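Local coordinates for periplasmic sugar-binding domain protein (Pseudomonas fluorescens Pf-5, PDB 3H75) that probably binds a carbohydrate in the periplasm, as a two-domain solute-binding protein of the bacterial sugar-binding type, at residues Q27-D32 / W268-L273; R320-Q325 / R332-L337. All coordinates share one frame; numbering follows the deposited sequence.

Interaction 1: Q27-D32 / W268-L273; sequences QAAARD and WALVAL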
ATOM      1  N   GLN A  27       8.826 -11.494   6.457  1.00 11.40           N
ATOM      2  CA  GLN A  27       9.643 -12.345   7.311  1.00 12.63           C
ATOM      3  C   GLN A  27       8.971 -13.695   7.530  1.00 13.60           C
ATOM      4  O   GLN A  27       9.642 -14.727   7.581  1.00 12.85           O
ATOM      5  CB  GLN A  27       9.928 -11.645   8.640  1.00 15.50           C
ATOM      6  CG  GLN A  27      10.682 -10.340   8.450  1.00 20.57           C
ATOM      7  CD  GLN A  27      11.141  -9.723   9.749  1.00 24.99           C
ATOM      8  OE1 GLN A  27      10.373  -9.610  10.703  1.00 27.73           O
ATOM      9  NE2 GLN A  27      12.401  -9.304   9.788  1.00 28.13           N
ATOM     10  N   ALA A  28       7.647 -13.690   7.642  1.00 12.85           N
ATOM     11  CA  ALA A  28       6.915 -14.935   7.822  1.00 13.48           C
ATOM     12  C   ALA A  28       7.121 -15.772   6.562  1.00 13.04           C
ATOM     13  O   ALA A  28       7.350 -16.977   6.633  1.00 13.80           O
ATOM     14  CB  ALA A  28       5.433 -14.652   8.035  1.00 13.45           C
ATOM     15  N   ALA A  29       7.052 -15.121   5.405  1.00 12.88           N
ATOM     16  CA  ALA A  29       7.240 -15.811   4.135  1.00 12.15           C
ATOM     17  C   ALA A  29       8.669 -16.328   4.000  1.00 13.40           C
ATOM     18  O   ALA A  29       8.883 -17.444   3.529  1.00 12.68           O
ATOM     19  CB  ALA A  29       6.910 -14.879   2.976  1.00 12.74           C
ATOM     20  N   ALA A  30       9.641 -15.519   4.415  1.00 13.62           N
ATOM     21  CA  ALA A  30      11.045 -15.909   4.335  1.00 14.74           C
ATOM     22  C   ALA A  30      11.323 -17.152   5.173  1.00 15.92           C
ATOM     23  O   ALA A  30      12.044 -18.054   4.740  1.00 16.64           O
ATOM     24  CB  ALA A  30      11.942 -14.760   4.797  1.00 14.67           C
ATOM     25  N   ARG A  31      10.754 -17.201   6.373  1.00 17.07           N
ATOM     26  CA  ARG A  31      10.956 -18.351   7.247  1.00 19.41           C
ATOM     27  C   ARG A  31      10.355 -19.620   6.653  1.00 20.03           C
ATOM     28  O   ARG A  31      10.982 -20.680   6.664  1.00 21.00           O
ATOM     29  CB  ARG A  31      10.336 -18.096   8.625  1.00 20.71           C
ATOM     30  CG  ARG A  31      11.074 -17.067   9.469  1.00 22.82           C
ATOM     31  CD  ARG A  31      10.571 -17.073  10.908  1.00 25.37           C
ATOM     32  NE  ARG A  31       9.197 -16.592  11.030  1.00 27.68           N
ATOM     33  CZ  ARG A  31       8.850 -15.309  11.021  1.00 27.64           C
ATOM     34  NH1 ARG A  31       9.777 -14.369  10.897  1.00 28.62           N
ATOM     35  NH2 ARG A  31       7.575 -14.964  11.141  1.00 27.68           N
ATOM     36  N   ASP A  32       9.140 -19.503   6.129  1.00 20.43           N
ATOM     37  CA  ASP A  32       8.448 -20.647   5.551  1.00 21.95           C
ATOM     38  C   ASP A  32       9.075 -21.122   4.242  1.00 22.36           C
ATOM     39  O   ASP A  32       9.075 -22.319   3.949  1.00 22.66           O
ATOM     40  CB  ASP A  32       6.972 -20.300   5.329  1.00 23.87           C
ATOM     41  CG  ASP A  32       6.116 -21.522   5.050  1.00 27.35           C
ATOM     42  OD1 ASP A  32       6.177 -22.486   5.844  1.00 29.22           O
ATOM     43  OD2 ASP A  32       5.374 -21.521   4.047  1.00 29.12           O
ATOM     44  N   TRP A 268       4.167 -12.113  -1.200  1.00  9.15           N
ATOM     45  CA  TRP A 268       3.910 -12.738  -2.492  1.00  9.70           C
ATOM     46  C   TRP A 268       5.159 -12.600  -3.355  1.00 10.78           C
ATOM     47  O   TRP A 268       5.497 -13.496  -4.125  1.00 12.11           O
ATOM     48  CB  TRP A 268       2.738 -12.056  -3.197  1.00 11.09           C
ATOM     49  CG  TRP A 268       1.491 -11.914  -2.375  1.00  9.47           C
ATOM     50  CD1 TRP A 268       0.585 -10.895  -2.455  1.00 10.23           C
ATOM     51  CD2 TRP A 268       0.988 -12.820  -1.379  1.00 10.40           C
ATOM     52  NE1 TRP A 268      -0.448 -11.106  -1.575  1.00 10.04           N
ATOM     53  CE2 TRP A 268      -0.228 -12.278  -0.901  1.00  9.95           C
ATOM     54  CE3 TRP A 268       1.444 -14.033  -0.843  1.00 11.21           C
ATOM     55  CZ2 TRP A 268      -0.993 -12.906   0.090  1.00 11.21           C
ATOM     56  CZ3 TRP A 268       0.682 -14.658   0.142  1.00 10.23           C
ATOM     57  CH2 TRP A 268      -0.523 -14.090   0.597  1.00 11.39           C
ATOM     58  N   ALA A 269       5.836 -11.461  -3.230  1.00 10.43           N
ATOM     59  CA  ALA A 269       7.050 -11.215  -3.997  1.00 10.64           C
ATOM     60  C   ALA A 269       8.104 -12.268  -3.665  1.00 10.59           C
ATOM     61  O   ALA A 269       8.813 -12.744  -4.550  1.00 10.65           O
ATOM     62  CB  ALA A 269       7.592  -9.814  -3.693  1.00 10.77           C
ATOM     63  N   LEU A 270       8.208 -12.635  -2.391  1.00 11.24           N
ATOM     64  CA  LEU A 270       9.198 -13.636  -2.000  1.00 11.26           C
ATOM     65  C   LEU A 270       8.842 -15.014  -2.548  1.00 13.07           C
ATOM     66  O   LEU A 270       9.733 -15.812  -2.849  1.00 12.66           O
ATOM     67  CB  LEU A 270       9.367 -13.667  -0.476  1.00 12.49           C
ATOM     68  CG  LEU A 270      10.041 -12.396   0.067  1.00 10.61           C
ATOM     69  CD1 LEU A 270      10.174 -12.464   1.572  1.00 12.31           C
ATOM     70  CD2 LEU A 270      11.411 -12.227  -0.563  1.00 11.43           C
ATOM     71  N   VAL A 271       7.550 -15.299  -2.689  1.00 12.70           N
ATOM     72  CA  VAL A 271       7.142 -16.582  -3.256  1.00 13.71           C
ATOM     73  C   VAL A 271       7.624 -16.597  -4.705  1.00 14.20           C
ATOM     74  O   VAL A 271       8.178 -17.591  -5.179  1.00 13.44           O
ATOM     75  CB  VAL A 271       5.608 -16.764  -3.254  1.00 13.45           C
ATOM     76  CG1 VAL A 271       5.234 -18.022  -4.035  1.00 14.88           C
ATOM     77  CG2 VAL A 271       5.095 -16.862  -1.828  1.00 13.79           C
ATOM     78  N   ALA A 272       7.411 -15.487  -5.408  1.00 12.87           N
ATOM     79  CA  ALA A 272       7.829 -15.379  -6.801  1.00 13.64           C
ATOM     80  C   ALA A 272       9.347 -15.482  -6.950  1.00 14.28           C
ATOM     81  O   ALA A 272       9.842 -16.162  -7.857  1.00 15.38           O
ATOM     82  CB  ALA A 272       7.330 -14.066  -7.400  1.00 12.96           C
ATOM     83  N   LEU A 273      10.090 -14.813  -6.071  1.00 13.92           N
ATOM     84  CA  LEU A 273      11.547 -14.860  -6.147  1.00 13.64           C
ATOM     85  C   LEU A 273      12.050 -16.247  -5.782  1.00 14.54           C
ATOM     86  O   LEU A 273      13.012 -16.743  -6.371  1.00 14.39           O
ATOM     87  CB  LEU A 273      12.174 -13.805  -5.232  1.00 13.59           C
ATOM     88  CG  LEU A 273      11.886 -12.365  -5.667  1.00 11.20           C
ATOM     89  CD1 LEU A 273      12.631 -11.399  -4.759  1.00 12.76           C
ATOM     90  CD2 LEU A 273      12.306 -12.165  -7.115  1.00 13.45           C
TER
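L270 reaches A29 and A30 because its CG lies anti to the carbonyl carbon (chi1 -69°) and its CD1 anti to CA (chi2 179°), an extended leucine whose one methyl is carried out to the neighbouring helix. The contact is helix-to-helix packing on one face of the parallel sheet in an alpha/beta domain of the periplasmic binding protein fold. Helix 17-33 follows the first strand of that sheet, whereas helix 265-277 comes from more than 230 residues later, after most strands of the second sheet.

A29 and A30 suit the place by being small. They let the two segments come to 6.8 Å between the CA atoms of A29 and L270, with L270 CD1 filling the space between them. The A29 CB is directed toward the other helix. The joint is small and its side-chain contacts are apolar, and the sheet beneath enlarges it: L270 also meets M67 and L37 on two strands, and A30 meets L37. F319 of helix 319-322 touches A29 and V271. At the centre, L270 CD1 lies 4.3 Å from both A29 CB and A30 CB. The same methyl, L270 CD1, is 4.2 Å from the backbone N of A30.

Interaction 2: R320-Q325 / R332-L337; sequences RGLSAQ and RYPFGL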
ATOM      1  N   ARG A 320       5.009 -21.845   1.389  1.00 24.07           N
ATOM      2  CA  ARG A 320       5.618 -22.929   0.626  1.00 25.18           C
ATOM      3  C   ARG A 320       4.551 -23.577  -0.249  1.00 24.14           C
ATOM      4  O   ARG A 320       4.831 -24.024  -1.360  1.00 23.29           O
ATOM      5  CB  ARG A 320       6.241 -23.968   1.562  1.00 26.63           C
ATOM      6  CG  ARG A 320       7.054 -25.033   0.837  1.00 31.61           C
ATOM      7  CD  ARG A 320       7.775 -25.949   1.815  1.00 33.92           C
ATOM      8  NE  ARG A 320       8.801 -25.247   2.582  1.00 36.97           N
ATOM      9  CZ  ARG A 320       9.914 -24.740   2.059  1.00 37.71           C
ATOM     10  NH1 ARG A 320      10.157 -24.854   0.758  1.00 37.78           N
ATOM     11  NH2 ARG A 320      10.790 -24.116   2.838  1.00 37.05           N
ATOM     12  N   GLY A 321       3.319 -23.606   0.253  1.00 23.86           N
ATOM     13  CA  GLY A 321       2.223 -24.187  -0.501  1.00 23.80           C
ATOM     14  C   GLY A 321       1.838 -23.369  -1.721  1.00 23.56           C
ATOM     15  O   GLY A 321       1.199 -23.875  -2.643  1.00 22.71           O
ATOM     16  N   LEU A 322       2.226 -22.097  -1.732  1.00 22.03           N
ATOM     17  CA  LEU A 322       1.918 -21.220  -2.853  1.00 21.84           C
ATOM     18  C   LEU A 322       2.941 -21.382  -3.969  1.00 21.39           C
ATOM     19  O   LEU A 322       2.705 -20.975  -5.103  1.00 21.00           O
ATOM     20  CB  LEU A 322       1.887 -19.761  -2.393  1.00 21.65           C
ATOM     21  CG  LEU A 322       0.775 -19.407  -1.406  1.00 21.43           C
ATOM     22  CD1 LEU A 322       0.913 -17.956  -0.983  1.00 20.30           C
ATOM     23  CD2 LEU A 322      -0.580 -19.644  -2.053  1.00 22.36           C
ATOM     24  N   SER A 323       4.084 -21.973  -3.639  1.00 22.27           N
ATOM     25  CA  SER A 323       5.132 -22.189  -4.629  1.00 22.97           C
ATOM     26  C   SER A 323       4.615 -23.061  -5.763  1.00 24.73           C
ATOM     27  O   SER A 323       3.825 -23.980  -5.543  1.00 25.07           O
ATOM     28  CB  SER A 323       6.342 -22.861  -3.982  1.00 23.20           C
ATOM     29  OG  SER A 323       7.317 -23.179  -4.961  1.00 21.80           O
ATOM     30  N   ALA A 324       5.062 -22.765  -6.979  1.00 25.07           N
ATOM     31  CA  ALA A 324       4.646 -23.529  -8.146  1.00 27.21           C
ATOM     32  C   ALA A 324       5.423 -24.840  -8.227  1.00 28.11           C
ATOM     33  O   ALA A 324       5.189 -25.653  -9.120  1.00 29.07           O
ATOM     34  CB  ALA A 324       4.868 -22.709  -9.409  1.00 26.88           C
ATOM     35  N   GLN A 325       6.339 -25.045  -7.285  1.00 29.94           N
ATOM     36  CA  GLN A 325       7.151 -26.259  -7.253  1.00 31.51           C
ATOM     37  C   GLN A 325       6.286 -27.506  -7.092  1.00 32.59           C
ATOM     38  O   GLN A 325       5.508 -27.615  -6.141  1.00 32.45           O
ATOM     39  CB  GLN A 325       8.160 -26.194  -6.103  1.00 32.40           C
ATOM     40  CG  GLN A 325       9.114 -27.377  -6.050  1.00 34.85           C
ATOM     41  CD  GLN A 325       9.927 -27.412  -4.771  1.00 36.16           C
ATOM     42  OE1 GLN A 325       9.381 -27.592  -3.681  1.00 37.91           O
ATOM     43  NE2 GLN A 325      11.237 -27.235  -4.895  1.00 36.76           N
ATOM     44  N   ARG A 332      -2.032 -20.940 -11.044  1.00 31.28           N
ATOM     45  CA  ARG A 332      -1.710 -19.528 -11.064  1.00 29.98           C
ATOM     46  C   ARG A 332      -1.681 -19.164  -9.593  1.00 27.56           C
ATOM     47  O   ARG A 332      -2.449 -19.708  -8.802  1.00 27.00           O
ATOM     48  CB  ARG A 332      -2.789 -18.727 -11.799  1.00 31.69           C
ATOM     49  CG  ARG A 332      -2.929 -19.077 -13.275  1.00 34.41           C
ATOM     50  CD  ARG A 332      -3.648 -17.969 -14.037  1.00 37.13           C
ATOM     51  NE  ARG A 332      -3.787 -18.257 -15.466  1.00 40.12           N
ATOM     52  CZ  ARG A 332      -2.782 -18.605 -16.265  1.00 41.28           C
ATOM     53  NH1 ARG A 332      -1.553 -18.716 -15.781  1.00 41.64           N
ATOM     54  NH2 ARG A 332      -3.003 -18.833 -17.553  1.00 42.25           N
ATOM     55  N   TYR A 333      -0.776 -18.272  -9.215  1.00 24.78           N
ATOM     56  CA  TYR A 333      -0.676 -17.869  -7.821  1.00 21.95           C
ATOM     57  C   TYR A 333      -1.997 -17.264  -7.363  1.00 21.27           C
ATOM     58  O   TYR A 333      -2.527 -16.358  -8.006  1.00 20.78           O
ATOM     59  CB  TYR A 333       0.437 -16.843  -7.646  1.00 20.01           C
ATOM     60  CG  TYR A 333       1.817 -17.349  -7.997  1.00 17.31           C
ATOM     61  CD1 TYR A 333       2.373 -18.437  -7.328  1.00 17.34           C
ATOM     62  CD2 TYR A 333       2.588 -16.703  -8.964  1.00 17.85           C
ATOM     63  CE1 TYR A 333       3.669 -18.864  -7.606  1.00 17.35           C
ATOM     64  CE2 TYR A 333       3.881 -17.121  -9.249  1.00 17.43           C
ATOM     65  CZ  TYR A 333       4.416 -18.198  -8.567  1.00 16.46           C
ATOM     66  OH  TYR A 333       5.710 -18.587  -8.826  1.00 17.46           O
ATOM     67  N   PRO A 334      -2.553 -17.774  -6.252  1.00 20.89           N
ATOM     68  CA  PRO A 334      -3.821 -17.257  -5.729  1.00 20.27           C
ATOM     69  C   PRO A 334      -3.599 -16.129  -4.720  1.00 18.94           C
ATOM     70  O   PRO A 334      -4.339 -16.004  -3.744  1.00 18.29           O
ATOM     71  CB  PRO A 334      -4.439 -18.487  -5.086  1.00 21.23           C
ATOM     72  CG  PRO A 334      -3.241 -19.155  -4.490  1.00 22.53           C
ATOM     73  CD  PRO A 334      -2.204 -19.050  -5.600  1.00 21.08           C
ATOM     74  N   PHE A 335      -2.576 -15.311  -4.965  1.00 17.02           N
ATOM     75  CA  PHE A 335      -2.248 -14.202  -4.071  1.00 15.56           C
ATOM     76  C   PHE A 335      -3.445 -13.304  -3.770  1.00 14.40           C
ATOM     77  O   PHE A 335      -4.091 -12.784  -4.678  1.00 13.64           O
ATOM     78  CB  PHE A 335      -1.125 -13.341  -4.662  1.00 13.19           C
ATOM     79  CG  PHE A 335       0.158 -14.084  -4.916  1.00 14.24           C
ATOM     80  CD1 PHE A 335       0.628 -15.042  -4.017  1.00 13.78           C
ATOM     81  CD2 PHE A 335       0.923 -13.786  -6.037  1.00 13.47           C
ATOM     82  CE1 PHE A 335       1.846 -15.693  -4.237  1.00 13.01           C
ATOM     83  CE2 PHE A 335       2.142 -14.427  -6.266  1.00 14.13           C
ATOM     84  CZ  PHE A 335       2.602 -15.380  -5.365  1.00 12.36           C
ATOM     85  N   GLY A 336      -3.725 -13.110  -2.487  1.00 13.93           N
ATOM     86  CA  GLY A 336      -4.842 -12.269  -2.103  1.00 14.89           C
ATOM     87  C   GLY A 336      -5.071 -12.262  -0.607  1.00 15.17           C
ATOM     88  O   GLY A 336      -4.534 -13.094   0.125  1.00 12.62           O
ATOM     89  N   LEU A 337      -5.882 -11.316  -0.149  1.00 15.27           N
ATOM     90  CA  LEU A 337      -6.178 -11.200   1.271  1.00 17.40           C
ATOM     91  C   LEU A 337      -6.942 -12.420   1.768  1.00 17.27           C
ATOM     92  O   LEU A 337      -6.866 -12.775   2.944  1.00 15.62           O
ATOM     93  CB  LEU A 337      -6.997  -9.932   1.527  1.00 17.76           C
ATOM     94  CG  LEU A 337      -7.260  -9.522   2.975  1.00 20.22           C
ATOM     95  CD1 LEU A 337      -5.941  -9.330   3.713  1.00 19.08           C
ATOM     96  CD2 LEU A 337      -8.069  -8.232   2.985  1.00 19.99           C
TER
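L322 meets Y333, P334 and F335 in turn, using its carbonyl oxygen for the first and its two methyls for the others. The oxygen lies in the plane of the Y333 ring, at its edge, 3.4 Å from CD1 and 3.4 Å from CE1, where the slightly positive ring hydrogens suit a carbonyl. A branched leucine serves two neighbours at once: CD2 packs at 3.6 Å from P334 CG, against the compact pyrrolidine, while CD1 approaches the edge of the F335 ring, 4.1 Å from CE1. A324 adds a small methyl, its CB 4.4 Å from Y333 CE1.

Y333 is turned to this task by chi1 of -62°, which sets CG beside the backbone N and sends the ring back past L322 toward A324. Its CB also lies over the rim of one F335 face, so the two residues pack together along the irregular chain.

In the next shell, D275 of helix 265-277 gathers the polar ends: OD2 is hydrogen-bonded to Y333 OH and A324 N, and OD1 to S323 OG. S323 OG in turn accepts Q325 N (3.1 Å) in an ST turn, consistent with a tight turn just after the short helix. Y331 OH is a further hydrogen-bond partner of L322 O. These C-terminal loops thus pack against helix 265-277, where V271 touches Y333 and F335 and D275 takes the polar groups, with helix 338-341 following on.

Overall arrangement
Interactions 1 and 2 are successive layers of one domain, their centres about 10 Å apart: the helices of interaction 1 lie on the sheet, and the C-terminal segments of interaction 2 lie over those helices. W268 joins them although it is peripheral to interaction 1. Its CE3 is 3.4 Å from F335 CD1, in a ring stack, and its CZ3 is 3.5 Å from L322 CD1. A polar link runs beside it, a probable hydrogen bond of 2.7 Å from R320 N to D32 OD2. Sugar-binding proteins of this family typically hold ligand between their two domains; both contacts are best read as packing within one domain.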